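Local coordinates for protein trichothecene 3-O-acetyltransferase (Gibberella zeae, PDB 3B2S) that probably transfers an acetyl group from acetyl-coenzyme A to the 3-hydroxyl of trichothecene toxins, at residues Ala117-Leu122 / Thr151-His156; Ser410-Met415 / Ala425-Arg430. One frame throughout, in Å; residues are numbered along the deposited sequence.

Interaction 1: Ala117-Leu122 / Thr151-His156; sequences APRKTL and TVNGQH. With B2S ((3alpha,7alpha)-3,7,15-trihydroxy-12,13-epoxytrichothec-9-en-8-one), chain E.
The side-chain amide of Asn-153 projects toward Ala-117, Pro-118 and Arg-119 of the facing loop. Asn-153 and Pro-118 approach from opposite directions. The amide nitrogen ND2 donates to Arg-119 O over 2.8 Å. The acceptor lies near the amide plane of Asn-153, while the donor sits above the carbonyl plane of Arg-119. Gln-22 NE2 binds the same carbonyl. On the other branch, OD1 of Asn-153 lies 3.3 Å from CD of Pro-118. It is buried there without a hydrogen-bond partner. Thr-151 has OG1 beside its backbone N (chi1 -55°), which leaves CG2 anti to that N and against CB of Ala-117, 3.8 Å away. OG1 bonds to Ile-116 O and Ser-24 OG. Past the strand end, the His-156 ring meets the bound trichothecene edge-on. Its NE2 lies 2.9 Å from toxin O3, the 3-hydroxyl, in a hydrogen bond near the ring plane. The loop follows helix 113-116 and lies over strand 147-155, with Pro-118 also touching strand 137-144 and Asn-153 touching strand 20-28. Val-152 points away from the loop and packs on helix 161-176.

Interaction 2: Ser410-Met415 / Ala425-Arg430; sequences SLMYFM and AALSLR. With B2S ((3alpha,7alpha)-3,7,15-trihydroxy-12,13-epoxytrichothec-9-en-8-one), chain E.
Met-412 has CG beside its backbone N (chi1 -55°) and an extended chain beyond. The side chain therefore runs over two residues of the partner strand. SD lies 3.8 Å from Leu-427 CG, and CE reaches Leu-429 CD2 at 4.0 Å. Phe-414 starts with a similar torsion and brings CD1 to 3.9 Å from Ala-425 CB, meeting it obliquely. Helix 261-277 packs on Met-412 and Phe-414 as well. Tyr-413 projects from the opposite face of the sheet, together with Ala-426. CB of Tyr-413 stays beside Ala-426, but its ring leads away to the bound trichothecene. Tyr-413 OH donates to toxin O1, the ether oxygen bridging C2 and C11, over 2.8 Å. Trp-380 meets the Tyr-413 ring. Leu-411 adds an apolar wall, with CD1 3.6 Å from toxin C13 and CD2 near C8 and C9. Met-415 CE also touches Ala-426 CB.

Tyr-413 and Ala-426 form a hydrogen-bonded pair, joined by two backbone bonds. Met-412 with Leu-427 and Phe-414 with Ala-425 are the non-hydrogen-bonded pairs around it. Just before strand 411-414, Ser-410 N donates to Ser-428 O over 2.7 Å. Ser-428 N in turn donates to Leu-411 O over 3.0 Å. Ser-410 has a left-handed backbone (phi 81°), and with these bonds it gives the pattern of a G1 beta bulge. Its OG bonds to Pro-371 O and Arg-277 NH2. The whole is an antiparallel beta hairpin inside a mixed sheet, between strands 375-379 and 229-236. One face is buried against a helix; from the other, Tyr-413 and Leu-411 line the toxin-binding site.

How the interactions relate
From the N terminus, interaction 1 comes first. The 117-122 segment follows helix 113-116. The contact closes a loop of 28 residues, which runs through strand 137-144 and into strand 147-155. Interaction 2 follows much later and closes the hairpin of strands 411-414 and 423-430, with nine residues between its segments. The two are in series: neither encloses nor crosses the other. Interaction 1 ties a loop to the five-stranded sheet, and interaction 2 joins two strands of the seven-stranded sheet. Their centres are about 18 Å apart and their nearest atoms about 6 Å, without touching. The toxin bridges them, held by 151-156 and 410-415. This is consistent with an acceptor site between two sheets, as in other CoA-dependent acyltransferases.

Interaction 1: Ala117-Leu122 / Thr151-His156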
ATOM      1  N   ALA A 117       0.276   2.006  16.118  1.00 11.75           N
ATOM      2  CA  ALA A 117      -0.868   1.489  15.320  1.00 11.78           C
ATOM      3  C   ALA A 117      -1.866   0.682  16.182  1.00 12.55           C
ATOM      4  O   ALA A 117      -1.456   0.036  17.180  1.00 12.87           O
ATOM      5  CB  ALA A 117      -0.366   0.632  14.119  1.00 11.75           C
ATOM      6  N   PRO A 118      -3.175   0.708  15.816  1.00 12.62           N
ATOM      7  CA  PRO A 118      -4.183  -0.001  16.637  1.00 12.87           C
ATOM      8  C   PRO A 118      -4.228  -1.531  16.443  1.00 13.68           C
ATOM      9  O   PRO A 118      -4.879  -2.244  17.222  1.00 14.20           O
ATOM     10  CB  PRO A 118      -5.507   0.668  16.213  1.00 12.44           C
ATOM     11  CG  PRO A 118      -5.289   1.056  14.776  1.00 12.10           C
ATOM     12  CD  PRO A 118      -3.795   1.434  14.679  1.00 12.37           C
ATOM     13  N   ARG A 119      -3.581  -2.019  15.390  1.00 13.08           N
ATOM     14  CA  ARG A 119      -3.523  -3.440  15.062  1.00 13.59           C
ATOM     15  C   ARG A 119      -2.330  -3.644  14.134  1.00 13.76           C
ATOM     16  O   ARG A 119      -2.025  -2.787  13.305  1.00 12.78           O
ATOM     17  CB  ARG A 119      -4.830  -3.889  14.359  1.00 13.64           C
ATOM     18  CG  ARG A 119      -4.834  -5.337  13.891  1.00 16.79           C
ATOM     19  CD  ARG A 119      -6.226  -5.900  13.787  1.00 16.62           C
ATOM     20  NE  ARG A 119      -6.234  -7.235  13.184  1.00 20.25           N
ATOM     21  CZ  ARG A 119      -7.293  -8.039  13.199  1.00 19.78           C
ATOM     22  NH1 ARG A 119      -7.249  -9.227  12.609  1.00 21.36           N
ATOM     23  NH2 ARG A 119      -8.403  -7.638  13.798  1.00 19.20           N
ATOM     24  N   LYS A 120      -1.665  -4.785  14.260  1.00 13.82           N
ATOM     25  CA  LYS A 120      -0.586  -5.153  13.346  1.00 13.81           C
ATOM     26  C   LYS A 120      -1.008  -5.319  11.885  1.00 14.36           C
ATOM     27  O   LYS A 120      -2.179  -5.585  11.581  1.00 14.52           O
ATOM     28  CB  LYS A 120       0.091  -6.437  13.836  1.00 14.48           C
ATOM     29  CG  LYS A 120       0.872  -6.217  15.155  1.00 13.21           C
ATOM     30  CD  LYS A 120       1.470  -7.523  15.679  1.00 17.30           C
ATOM     31  CE  LYS A 120       2.484  -8.134  14.712  1.00 16.80           C
ATOM     32  NZ  LYS A 120       3.733  -7.326  14.697  1.00 17.78           N
ATOM     33  N   THR A 121      -0.035  -5.161  10.981  1.00 13.70           N
ATOM     34  CA  THR A 121      -0.242  -5.383   9.553  1.00 13.74           C
ATOM     35  C   THR A 121      -0.571  -6.852   9.274  1.00 14.42           C
ATOM     36  O   THR A 121      -1.528  -7.201   8.553  1.00 13.35           O
ATOM     37  CB  THR A 121       1.041  -4.993   8.770  1.00 14.04           C
ATOM     38  OG1 THR A 121       1.271  -3.588   8.916  1.00 13.75           O
ATOM     39  CG2 THR A 121       0.932  -5.362   7.267  1.00 12.19           C
ATOM     40  N   LEU A 122       0.251  -7.720   9.841  1.00 15.39           N
ATOM     41  CA  LEU A 122       0.152  -9.142   9.548  1.00 17.27           C
ATOM     42  C   LEU A 122      -0.688  -9.826  10.631  1.00 18.21           C
ATOM     43  O   LEU A 122      -0.792  -9.313  11.737  1.00 17.70           O
ATOM     44  CB  LEU A 122       1.569  -9.751   9.477  1.00 17.20           C
ATOM     45  CG  LEU A 122       2.502  -9.175   8.397  1.00 17.31           C
ATOM     46  CD1 LEU A 122       3.875  -9.840   8.490  1.00 16.92           C
ATOM     47  CD2 LEU A 122       1.918  -9.327   6.995  1.00 17.43           C
ATOM     48  N   THR A 151      -2.728   7.306  13.100  1.00  9.25           N
ATOM     49  CA  THR A 151      -2.550   6.097  12.315  1.00  8.59           C
ATOM     50  C   THR A 151      -3.904   5.559  11.908  1.00  8.59           C
ATOM     51  O   THR A 151      -4.830   5.438  12.735  1.00  8.95           O
ATOM     52  CB  THR A 151      -1.726   5.041  13.093  1.00  8.78           C
ATOM     53  OG1 THR A 151      -0.476   5.636  13.491  1.00  8.91           O
ATOM     54  CG2 THR A 151      -1.465   3.793  12.227  1.00  9.19           C
ATOM     55  N   VAL A 152      -4.008   5.222  10.632  1.00  8.65           N
ATOM     56  CA  VAL A 152      -5.212   4.608  10.081  1.00  9.83           C
ATOM     57  C   VAL A 152      -4.859   3.220   9.556  1.00  9.48           C
ATOM     58  O   VAL A 152      -3.958   3.086   8.721  1.00  9.98           O
ATOM     59  CB  VAL A 152      -5.838   5.429   8.898  1.00  9.83           C
ATOM     60  CG1 VAL A 152      -7.150   4.753   8.438  1.00  9.17           C
ATOM     61  CG2 VAL A 152      -6.104   6.897   9.313  1.00 10.00           C
ATOM     62  N   ASN A 153      -5.597   2.221  10.020  1.00  9.38           N
ATOM     63  CA  ASN A 153      -5.557   0.838   9.508  1.00 11.04           C
ATOM     64  C   ASN A 153      -6.795   0.521   8.657  1.00 11.58           C
ATOM     65  O   ASN A 153      -7.930   0.762   9.098  1.00 11.45           O
ATOM     66  CB  ASN A 153      -5.584  -0.151  10.678  1.00 11.10           C
ATOM     67  CG  ASN A 153      -4.235  -0.407  11.277  1.00 14.00           C
ATOM     68  OD1 ASN A 153      -3.442   0.517  11.525  1.00 12.05           O
ATOM     69  ND2 ASN A 153      -3.976  -1.679  11.570  1.00 13.13           N
ATOM     70  N   GLY A 154      -6.589  -0.012   7.454  1.00 11.03           N
ATOM     71  CA  GLY A 154      -7.693  -0.434   6.598  1.00 10.83           C
ATOM     72  C   GLY A 154      -7.628  -1.928   6.343  1.00 11.55           C
ATOM     73  O   GLY A 154      -6.564  -2.454   5.993  1.00 10.83           O
ATOM     74  N   GLN A 155      -8.756  -2.616   6.493  1.00 10.83           N
ATOM     75  CA  GLN A 155      -8.807  -4.060   6.218  1.00 11.66           C
ATOM     76  C   GLN A 155      -8.615  -4.264   4.710  1.00 11.57           C
ATOM     77  O   GLN A 155      -9.376  -3.725   3.890  1.00 11.67           O
ATOM     78  CB  GLN A 155     -10.124  -4.684   6.719  1.00 11.82           C
ATOM     79  CG  GLN A 155     -10.014  -6.172   7.132  1.00 12.52           C
ATOM     80  CD  GLN A 155      -9.493  -7.044   6.013  1.00 14.79           C
ATOM     81  OE1 GLN A 155      -8.399  -7.650   6.110  1.00 20.55           O
ATOM     82  NE2 GLN A 155     -10.222  -7.076   4.928  1.00  9.81           N
ATOM     83  N   HIS A 156      -7.591  -5.000   4.340  1.00 11.79           N
ATOM     84  CA  HIS A 156      -7.170  -5.004   2.940  1.00 12.29           C
ATOM     85  C   HIS A 156      -8.147  -5.638   1.932  1.00 11.06           C
ATOM     86  O   HIS A 156      -8.153  -5.276   0.804  1.00 11.23           O
ATOM     87  CB  HIS A 156      -5.730  -5.470   2.749  1.00 13.31           C
ATOM     88  CG  HIS A 156      -5.067  -4.947   1.511  1.00 13.70           C
ATOM     89  ND1 HIS A 156      -5.750  -4.654   0.359  1.00 17.63           N
ATOM     90  CD2 HIS A 156      -3.773  -4.694   1.239  1.00 12.85           C
ATOM     91  CE1 HIS A 156      -4.918  -4.243  -0.564  1.00 16.85           C
ATOM     92  NE2 HIS A 156      -3.716  -4.240  -0.050  1.00 16.36           N
TER
HETATM   93  C13 B2S E 455       2.818  -5.495  -3.052  1.00 20.38           C
HETATM   94  O2  B2S E 455       1.685  -4.981  -3.872  1.00 21.70           O
HETATM   95  C12 B2S E 455       1.430  -5.281  -2.466  1.00 22.42           C
HETATM   96  C5  B2S E 455       0.411  -6.387  -2.147  1.00 22.15           C
HETATM   97  C14 B2S E 455       0.321  -7.482  -3.242  1.00 20.74           C
HETATM   98  C4  B2S E 455      -0.877  -5.500  -2.124  1.00 21.23           C
HETATM   99  C3  B2S E 455      -0.393  -4.024  -1.968  1.00 21.01           C
HETATM  100  O3  B2S E 455      -1.064  -3.333  -0.889  1.00 19.93           O
HETATM  101  C2  B2S E 455       1.087  -4.126  -1.593  1.00 21.17           C
HETATM  102  O1  B2S E 455       1.185  -4.411  -0.152  1.00 23.07           O
HETATM  103  C11 B2S E 455       1.117  -5.848   0.273  1.00 24.42           C
HETATM  104  C10 B2S E 455       1.084  -6.046   1.684  1.00 23.26           C
HETATM  105  C9  B2S E 455       1.793  -7.214   2.023  1.00 22.89           C
HETATM  106  C16 B2S E 455       1.961  -7.630   3.494  1.00 21.89           C
HETATM  107  C8  B2S E 455       2.320  -8.014   0.977  1.00 24.09           C
HETATM  108  O5  B2S E 455       2.930  -9.059   1.233  1.00 26.14           O
HETATM  109  C7  B2S E 455       2.134  -7.586  -0.528  1.00 23.75           C
HETATM  110  O4  B2S E 455       2.381  -8.635  -1.475  1.00 24.44           O
HETATM  111  C6  B2S E 455       0.722  -6.965  -0.728  1.00 23.45           C
HETATM  112  C15 B2S E 455      -0.385  -7.936  -0.229  1.00 26.41           C
HETATM  113  O6  B2S E 455       0.268  -9.152   0.190  1.00 27.35           O

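Interaction 2: Ser410-Met415 / Ala425-Arg430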
ATOM      1  N   SER A 410      11.943  -8.094  -0.171  1.00 12.04           N
ATOM      2  CA  SER A 410      11.663  -7.567  -1.549  1.00 11.97           C
ATOM      3  C   SER A 410      10.355  -6.777  -1.680  1.00 11.96           C
ATOM      4  O   SER A 410      10.040  -6.274  -2.749  1.00 11.91           O
ATOM      5  CB  SER A 410      11.802  -8.624  -2.656  1.00 12.95           C
ATOM      6  OG  SER A 410      13.132  -9.114  -2.648  1.00 15.44           O
ATOM      7  N   LEU A 411       9.621  -6.660  -0.584  1.00 11.95           N
ATOM      8  CA  LEU A 411       8.445  -5.797  -0.562  1.00 11.53           C
ATOM      9  C   LEU A 411       8.887  -4.348  -0.406  1.00 10.43           C
ATOM     10  O   LEU A 411       9.799  -4.035   0.370  1.00  9.78           O
ATOM     11  CB  LEU A 411       7.511  -6.218   0.583  1.00 11.46           C
ATOM     12  CG  LEU A 411       6.176  -5.478   0.762  1.00 12.60           C
ATOM     13  CD1 LEU A 411       5.269  -5.677  -0.472  1.00 13.90           C
ATOM     14  CD2 LEU A 411       5.491  -5.991   2.024  1.00 10.37           C
ATOM     15  N   MET A 412       8.213  -3.459  -1.140  1.00 10.00           N
ATOM     16  CA  MET A 412       8.581  -2.047  -1.190  1.00  9.15           C
ATOM     17  C   MET A 412       7.351  -1.182  -1.420  1.00  9.15           C
ATOM     18  O   MET A 412       6.378  -1.652  -2.012  1.00  9.04           O
ATOM     19  CB  MET A 412       9.530  -1.817  -2.353  1.00 10.37           C
ATOM     20  CG  MET A 412      10.764  -2.710  -2.312  1.00 11.83           C
ATOM     21  SD  MET A 412      11.896  -2.208  -3.604  1.00 14.57           S
ATOM     22  CE  MET A 412      13.118  -3.504  -3.349  1.00 14.07           C
ATOM     23  N   TYR A 413       7.402   0.062  -0.931  1.00  9.31           N
ATOM     24  CA  TYR A 413       6.323   1.052  -1.126  1.00  9.74           C
ATOM     25  C   TYR A 413       6.901   2.420  -1.499  1.00  9.44           C
ATOM     26  O   TYR A 413       7.987   2.752  -1.064  1.00 10.02           O
ATOM     27  CB  TYR A 413       5.543   1.230   0.189  1.00 10.29           C
ATOM     28  CG  TYR A 413       4.865  -0.029   0.668  1.00 10.51           C
ATOM     29  CD1 TYR A 413       5.420  -0.819   1.687  1.00 10.71           C
ATOM     30  CD2 TYR A 413       3.650  -0.423   0.107  1.00 12.19           C
ATOM     31  CE1 TYR A 413       4.782  -1.978   2.111  1.00 11.69           C
ATOM     32  CE2 TYR A 413       3.002  -1.575   0.528  1.00 12.57           C
ATOM     33  CZ  TYR A 413       3.572  -2.345   1.519  1.00 14.29           C
ATOM     34  OH  TYR A 413       2.896  -3.487   1.890  1.00 17.37           O
ATOM     35  N   PHE A 414       6.164   3.216  -2.273  1.00  9.43           N
ATOM     36  CA  PHE A 414       6.381   4.680  -2.276  1.00  9.18           C
ATOM     37  C   PHE A 414       5.338   5.331  -1.407  1.00  9.45           C
ATOM     38  O   PHE A 414       4.150   4.995  -1.494  1.00  8.60           O
ATOM     39  CB  PHE A 414       6.270   5.307  -3.685  1.00  8.80           C
ATOM     40  CG  PHE A 414       7.263   4.770  -4.697  1.00 10.03           C
ATOM     41  CD1 PHE A 414       8.415   4.113  -4.291  1.00  8.66           C
ATOM     42  CD2 PHE A 414       7.024   4.933  -6.072  1.00  9.27           C
ATOM     43  CE1 PHE A 414       9.330   3.600  -5.239  1.00 12.03           C
ATOM     44  CE2 PHE A 414       7.920   4.437  -7.028  1.00  7.73           C
ATOM     45  CZ  PHE A 414       9.086   3.771  -6.603  1.00  9.94           C
ATOM     46  N   MET A 415       5.770   6.281  -0.582  1.00 10.43           N
ATOM     47  CA  MET A 415       4.843   7.062   0.231  1.00 10.97           C
ATOM     48  C   MET A 415       4.070   8.039  -0.669  1.00 11.57           C
ATOM     49  O   MET A 415       4.474   8.281  -1.808  1.00 10.85           O
ATOM     50  CB  MET A 415       5.606   7.807   1.337  1.00 10.66           C
ATOM     51  CG  MET A 415       6.340   6.876   2.323  1.00 10.93           C
ATOM     52  SD  MET A 415       5.220   5.693   3.127  1.00 13.24           S
ATOM     53  CE  MET A 415       5.492   4.157   2.226  1.00 10.48           C
ATOM     54  N   ALA A 425      10.815   6.201  -0.395  1.00 11.58           N
ATOM     55  CA  ALA A 425      10.637   4.776  -0.730  1.00 11.37           C
ATOM     56  C   ALA A 425      10.953   3.933   0.506  1.00 11.53           C
ATOM     57  O   ALA A 425      12.004   4.130   1.113  1.00 12.66           O
ATOM     58  CB  ALA A 425      11.542   4.371  -1.915  1.00 10.63           C
ATOM     59  N   ALA A 426      10.043   3.018   0.866  1.00 11.37           N
ATOM     60  CA  ALA A 426      10.287   2.017   1.914  1.00 11.70           C
ATOM     61  C   ALA A 426      10.740   0.721   1.248  1.00 11.93           C
ATOM     62  O   ALA A 426      10.021   0.162   0.411  1.00 12.23           O
ATOM     63  CB  ALA A 426       9.014   1.770   2.762  1.00 10.68           C
ATOM     64  N   LEU A 427      11.932   0.254   1.613  1.00 11.71           N
ATOM     65  CA  LEU A 427      12.488  -0.974   1.017  1.00 12.48           C
ATOM     66  C   LEU A 427      12.700  -2.007   2.103  1.00 12.72           C
ATOM     67  O   LEU A 427      13.212  -1.685   3.166  1.00 11.96           O
ATOM     68  CB  LEU A 427      13.847  -0.665   0.361  1.00 12.30           C
ATOM     69  CG  LEU A 427      13.863  -0.228  -1.091  1.00 13.45           C
ATOM     70  CD1 LEU A 427      12.991   1.014  -1.372  1.00 11.71           C
ATOM     71  CD2 LEU A 427      15.334  -0.004  -1.545  1.00 14.54           C
ATOM     72  N   SER A 428      12.295  -3.243   1.828  1.00 12.76           N
ATOM     73  CA  SER A 428      12.601  -4.367   2.716  1.00 14.37           C
ATOM     74  C   SER A 428      13.503  -5.329   1.947  1.00 14.11           C
ATOM     75  O   SER A 428      13.114  -5.853   0.907  1.00 14.71           O
ATOM     76  CB  SER A 428      11.327  -5.072   3.178  1.00 13.80           C
ATOM     77  OG  SER A 428      11.625  -6.031   4.181  1.00 17.93           O
ATOM     78  N   LEU A 429      14.715  -5.531   2.467  1.00 14.47           N
ATOM     79  CA  LEU A 429      15.730  -6.350   1.800  1.00 15.12           C
ATOM     80  C   LEU A 429      16.463  -7.162   2.854  1.00 16.51           C
ATOM     81  O   LEU A 429      16.542  -6.736   4.022  1.00 16.29           O
ATOM     82  CB  LEU A 429      16.746  -5.450   1.089  1.00 15.26           C
ATOM     83  CG  LEU A 429      16.273  -4.626  -0.116  1.00 14.76           C
ATOM     84  CD1 LEU A 429      17.328  -3.595  -0.546  1.00 14.22           C
ATOM     85  CD2 LEU A 429      15.842  -5.546  -1.240  1.00 13.22           C
ATOM     86  N   ARG A 430      17.006  -8.312   2.454  1.00 17.56           N
ATOM     87  CA  ARG A 430      17.914  -9.046   3.348  1.00 19.23           C
ATOM     88  C   ARG A 430      19.147  -8.172   3.603  1.00 19.85           C
ATOM     89  O   ARG A 430      19.501  -7.327   2.764  1.00 19.26           O
ATOM     90  CB  ARG A 430      18.264 -10.449   2.797  1.00 18.62           C
ATOM     91  CG  ARG A 430      19.226 -10.457   1.597  1.00 20.55           C
ATOM     92  CD  ARG A 430      19.595 -11.883   1.179  1.00 20.74           C
ATOM     93  NE  ARG A 430      18.433 -12.592   0.678  1.00 22.54           N
ATOM     94  CZ  ARG A 430      18.368 -13.895   0.418  1.00 26.21           C
ATOM     95  NH1 ARG A 430      19.422 -14.685   0.615  1.00 27.98           N
ATOM     96  NH2 ARG A 430      17.238 -14.417  -0.039  1.00 27.08           N
TER
HETATM   97  C13 B2S E 455       2.818  -5.495  -3.052  1.00 20.38           C
HETATM   98  O2  B2S E 455       1.685  -4.981  -3.872  1.00 21.70           O
HETATM   99  C12 B2S E 455       1.430  -5.281  -2.466  1.00 22.42           C
HETATM  100  C5  B2S E 455       0.411  -6.387  -2.147  1.00 22.15           C
HETATM  101  C14 B2S E 455       0.321  -7.482  -3.242  1.00 20.74           C
HETATM  102  C4  B2S E 455      -0.877  -5.500  -2.124  1.00 21.23           C
HETATM  103  C3  B2S E 455      -0.393  -4.024  -1.968  1.00 21.01           C
HETATM  104  O3  B2S E 455      -1.064  -3.333  -0.889  1.00 19.93           O
HETATM  105  C2  B2S E 455       1.087  -4.126  -1.593  1.00 21.17           C
HETATM  106  O1  B2S E 455       1.185  -4.411  -0.152  1.00 23.07           O
HETATM  107  C11 B2S E 455       1.117  -5.848   0.273  1.00 24.42           C
HETATM  108  C10 B2S E 455       1.084  -6.046   1.684  1.00 23.26           C
HETATM  109  C9  B2S E 455       1.793  -7.214   2.023  1.00 22.89           C
HETATM  110  C16 B2S E 455       1.961  -7.630   3.494  1.00 21.89           C
HETATM  111  C8  B2S E 455       2.320  -8.014   0.977  1.00 24.09           C
HETATM  112  O5  B2S E 455       2.930  -9.059   1.233  1.00 26.14           O
HETATM  113  C7  B2S E 455       2.134  -7.586  -0.528  1.00 23.75           C
HETATM  114  O4  B2S E 455       2.381  -8.635  -1.475  1.00 24.44           O
HETATM  115  C6  B2S E 455       0.722  -6.965  -0.728  1.00 23.45           C
HETATM  116  C15 B2S E 455      -0.385  -7.936  -0.229  1.00 26.41           C
HETATM  117  O6  B2S E 455       0.268  -9.152   0.190  1.00 27.35           O